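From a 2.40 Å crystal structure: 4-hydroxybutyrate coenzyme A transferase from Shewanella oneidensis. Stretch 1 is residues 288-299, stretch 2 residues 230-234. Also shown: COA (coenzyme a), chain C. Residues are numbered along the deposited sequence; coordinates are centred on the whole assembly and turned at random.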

# COMPACT_ATOMS: atom_id res chain seq x y z
N GLN A 288 3.53 15.89 -1.71
CA GLN A 288 3.54 16.17 -0.27
C GLN A 288 2.18 15.91 0.37
O GLN A 288 2.08 15.17 1.35
CB GLN A 288 3.95 17.61 0.01
CG GLN A 288 5.42 17.84 0.25
CD GLN A 288 6.26 17.46 -0.94
OE1 GLN A 288 6.83 16.37 -1.00
NE2 GLN A 288 6.34 18.37 -1.92
N VAL A 289 1.13 16.54 -0.16
CA VAL A 289 -0.20 16.38 0.39
C VAL A 289 -0.64 14.92 0.45
O VAL A 289 -1.34 14.52 1.39
CB VAL A 289 -1.27 17.19 -0.41
CG1 VAL A 289 -1.28 16.77 -1.85
CG2 VAL A 289 -2.65 16.99 0.20
N ASN A 290 -0.21 14.12 -0.54
CA ASN A 290 -0.55 12.71 -0.60
C ASN A 290 0.58 11.80 -0.13
O ASN A 290 0.66 10.62 -0.50
CB ASN A 290 -0.97 12.32 -2.02
CG ASN A 290 -2.39 12.71 -2.33
OD1 ASN A 290 -2.80 13.84 -2.07
ND2 ASN A 290 -3.15 11.78 -2.88
N ASP A 291 1.47 12.36 0.69
CA ASP A 291 2.59 11.61 1.25
C ASP A 291 2.20 11.09 2.64
O ASP A 291 2.02 11.87 3.58
CB ASP A 291 3.82 12.51 1.36
CG ASP A 291 5.10 11.72 1.61
OD1 ASP A 291 5.06 10.82 2.48
OD2 ASP A 291 6.13 11.98 0.94
N THR A 292 2.08 9.76 2.75
CA THR A 292 1.69 9.14 4.01
C THR A 292 2.56 9.61 5.16
O THR A 292 2.11 9.73 6.30
CB THR A 292 1.75 7.59 3.91
OG1 THR A 292 3.11 7.16 3.70
CG2 THR A 292 0.89 7.10 2.74
N SER A 293 3.82 9.89 4.87
CA SER A 293 4.74 10.36 5.88
C SER A 293 4.31 11.72 6.44
O SER A 293 4.59 12.06 7.59
CB SER A 293 6.15 10.44 5.29
OG SER A 293 7.03 11.15 6.14
N ILE A 294 3.61 12.50 5.62
CA ILE A 294 3.13 13.82 6.05
C ILE A 294 1.74 13.73 6.67
O ILE A 294 1.47 14.33 7.71
CB ILE A 294 3.10 14.82 4.88
CG1 ILE A 294 4.53 15.14 4.48
CG2 ILE A 294 2.36 16.08 5.28
CD1 ILE A 294 4.61 16.02 3.27
N ILE A 295 0.86 12.98 6.02
CA ILE A 295 -0.51 12.81 6.48
C ILE A 295 -0.60 12.33 7.93
O ILE A 295 -1.43 12.81 8.72
CB ILE A 295 -1.26 11.82 5.59
CG1 ILE A 295 -1.13 12.23 4.12
CG2 ILE A 295 -2.73 11.75 5.99
CD1 ILE A 295 -1.78 11.27 3.15
N ARG A 296 0.25 11.36 8.28
CA ARG A 296 0.31 10.78 9.63
C ARG A 296 0.71 11.81 10.69
O ARG A 296 0.51 11.58 11.88
CB ARG A 296 1.31 9.62 9.67
CG ARG A 296 2.77 10.07 9.67
CD ARG A 296 3.75 8.89 9.72
NE ARG A 296 3.50 7.99 10.84
CZ ARG A 296 4.20 6.90 11.10
NH1 ARG A 296 5.21 6.56 10.31
NH2 ARG A 296 3.88 6.13 12.13
N LYS A 297 1.26 12.95 10.26
CA LYS A 297 1.68 13.97 11.22
C LYS A 297 0.51 14.62 11.95
O LYS A 297 0.66 15.15 13.05
CB LYS A 297 2.54 15.06 10.54
CG LYS A 297 3.90 14.58 10.07
CD LYS A 297 4.70 15.68 9.41
CE LYS A 297 6.08 15.18 8.97
NZ LYS A 297 6.89 16.26 8.33
N ASN A 298 -0.67 14.59 11.33
CA ASN A 298 -1.86 15.16 11.96
C ASN A 298 -2.64 14.10 12.71
O ASN A 298 -2.98 13.05 12.15
CB ASN A 298 -2.79 15.78 10.92
CG ASN A 298 -2.27 17.07 10.38
OD1 ASN A 298 -1.77 17.91 11.13
ND2 ASN A 298 -2.39 17.26 9.08
N PRO A 299 -2.95 14.37 13.99
CA PRO A 299 -3.70 13.43 14.83
C PRO A 299 -5.17 13.34 14.45
O PRO A 299 -5.75 14.29 13.92
CB PRO A 299 -3.50 13.99 16.23
CG PRO A 299 -3.36 15.47 15.98
CD PRO A 299 -2.47 15.52 14.78
N1A COA C . -20.19 -3.30 -10.89
C2A COA C . -20.84 -2.89 -12.13
N3A COA C . -21.06 -1.43 -12.24
C4A COA C . -20.69 -0.49 -11.17
C5A COA C . -20.03 -0.91 -9.96
C6A COA C . -19.80 -2.36 -9.82
N6A COA C . -19.18 -2.88 -8.66
N7A COA C . -19.79 0.18 -9.14
C8A COA C . -20.28 1.28 -9.87
N9A COA C . -20.83 0.90 -11.12
C1B COA C . -21.43 1.74 -12.14
C2B COA C . -22.62 2.67 -11.76
O2B COA C . -23.83 2.25 -12.29
C3B COA C . -22.23 4.08 -12.20
O3B COA C . -23.24 4.64 -13.10
P3B COA C . -23.15 6.08 -13.74
O7A COA C . -23.00 7.18 -12.77
O8A COA C . -21.98 6.13 -14.66
O9A COA C . -24.34 6.29 -14.55
C4B COA C . -20.88 3.99 -12.80
O4B COA C . -20.43 2.63 -12.76
C5B COA C . -20.12 5.08 -11.94
O5B COA C . -20.06 4.71 -10.55
P1A COA C . -20.06 5.73 -9.24
O1A COA C . -21.19 6.62 -9.18
O2A COA C . -20.01 4.97 -7.94
O3A COA C . -18.71 6.52 -9.46
P2A COA C . -18.17 7.61 -8.48
O4A COA C . -18.03 8.87 -9.20
O5A COA C . -19.08 7.81 -7.36
O6A COA C . -16.93 7.24 -7.79
CBP COA C . -14.81 5.91 -7.42
CCP COA C . -16.41 6.09 -7.11
CDP COA C . -15.06 5.54 -8.93
CEP COA C . -14.22 4.64 -6.66
CAP COA C . -13.92 7.33 -7.29
OAP COA C . -14.05 7.58 -5.85
C9P COA C . -12.43 7.17 -7.60
O9P COA C . -12.02 7.61 -8.67
N8P COA C . -11.61 6.54 -6.63
C7P COA C . -10.19 6.24 -6.59
C6P COA C . -9.36 6.82 -5.38
C5P COA C . -8.88 8.20 -5.55
O5P COA C . -7.74 8.51 -5.19
N4P COA C . -9.82 9.11 -6.16
C3P COA C . -9.72 10.52 -6.51
C2P COA C . -9.20 11.49 -5.38
S1P COA C . -7.80 12.52 -5.91
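Stretch 2 230-234: VHTEL

Stretch 2, Val-230 to Leu-234, has no regular helix or strand; it is extended through Thr-232, and Glu-233 turns to -68/-32. It passes the turn between two helical segments of stretch 1. End to end, the two stretches run in roughly opposite directions. The nearest CA atoms across the stretches are those of Asn-290 and Glu-233, 6.8 Å apart. Asn-290 is the first residue to leave the helix ending at Val-289. The next helix starts at Thr-292, and Asp-291 caps it: its chi1 is t, and Asp-291 OD1 accepts from Ser-293 N at 2.8 Å.

His-231 has the largest share of the contact. Its CA-to-CB bond points toward stretch 1, and chi1 t with chi2 near 94° carries the ring in among Val-289, Ile-294, Ile-295 and Asn-298. His-231 NE2 donates a hydrogen bond to Val-289 O at 3.2 Å. This carbonyl lies at the ring edge, near the ring plane, where an N-H can reach it. Ile-294 CG2 lies 4.1 Å from His-231 CE1, and Ile-295 CG1 4.3 Å from His-231 NE2. Both isoleucines are m,t. Asn-298 closes the type I turn begun at Ile-295 and points its CB toward stretch 2. Asn-298 ND2 is 4.0 Å from His-231 ND1, and neither atom has a polar partner in the model.

Val-289 also points toward stretch 2. With chi1 p, Val-289 CG2 comes to 3.3 Å from Thr-232 O. Thr-232 itself points away, and its chi1 t lets Thr-232 OG1 donate to Leu-234 O at 2.8 Å. Val-230 points away as well.

Asn-290 starts sideways, but with chi1 m its end comes nearer, and Asn-290 ND2 packs 3.4 Å from Glu-233 CG. The Glu-233 side chain is tied down at its far end: Glu-233 CD is bonded covalently to COA S1P at 1.8 Å, a thioester, and OE2 is not modelled. Its chi1 of -116° lies between the usual wells.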

# COMPACT_ATOMS: atom_id res chain seq x y z
N VAL A 230 -8.59 20.12 7.88
CA VAL A 230 -8.67 19.68 6.50
C VAL A 230 -7.29 19.48 5.87
O VAL A 230 -6.47 20.40 5.82
CB VAL A 230 -9.49 20.72 5.65
CG1 VAL A 230 -9.34 20.44 4.17
CG2 VAL A 230 -10.96 20.68 6.06
N HIS A 231 -7.04 18.26 5.41
CA HIS A 231 -5.79 17.89 4.73
C HIS A 231 -6.25 16.82 3.74
O HIS A 231 -6.26 15.63 4.03
CB HIS A 231 -4.77 17.29 5.70
CG HIS A 231 -3.43 17.08 5.08
ND1 HIS A 231 -2.41 18.01 5.18
CD2 HIS A 231 -2.97 16.11 4.25
CE1 HIS A 231 -1.39 17.63 4.43
NE2 HIS A 231 -1.70 16.48 3.86
N THR A 232 -6.64 17.26 2.55
CA THR A 232 -7.20 16.36 1.57
C THR A 232 -6.62 16.50 0.17
O THR A 232 -5.89 17.44 -0.13
CB THR A 232 -8.73 16.59 1.56
OG1 THR A 232 -9.36 15.80 0.54
CG2 THR A 232 -9.02 18.05 1.33
N GLU A 233 -6.94 15.53 -0.66
CA GLU A 233 -6.52 15.55 -2.05
C GLU A 233 -7.23 16.66 -2.83
O GLU A 233 -6.69 17.27 -3.72
CB GLU A 233 -7.13 14.36 -2.81
CG GLU A 233 -6.11 13.36 -3.33
CD GLU A 233 -6.64 12.55 -4.49
OE1 GLU A 233 -6.23 11.37 -4.63
N LEU A 234 -8.46 16.93 -2.39
CA LEU A 234 -9.25 18.00 -3.01
C LEU A 234 -10.47 18.29 -2.14
O LEU A 234 -10.78 17.52 -1.23
CB LEU A 234 -9.73 17.60 -4.42
CG LEU A 234 -10.96 16.69 -4.48
CD1 LEU A 234 -11.55 16.60 -5.91
CD2 LEU A 234 -10.56 15.32 -3.96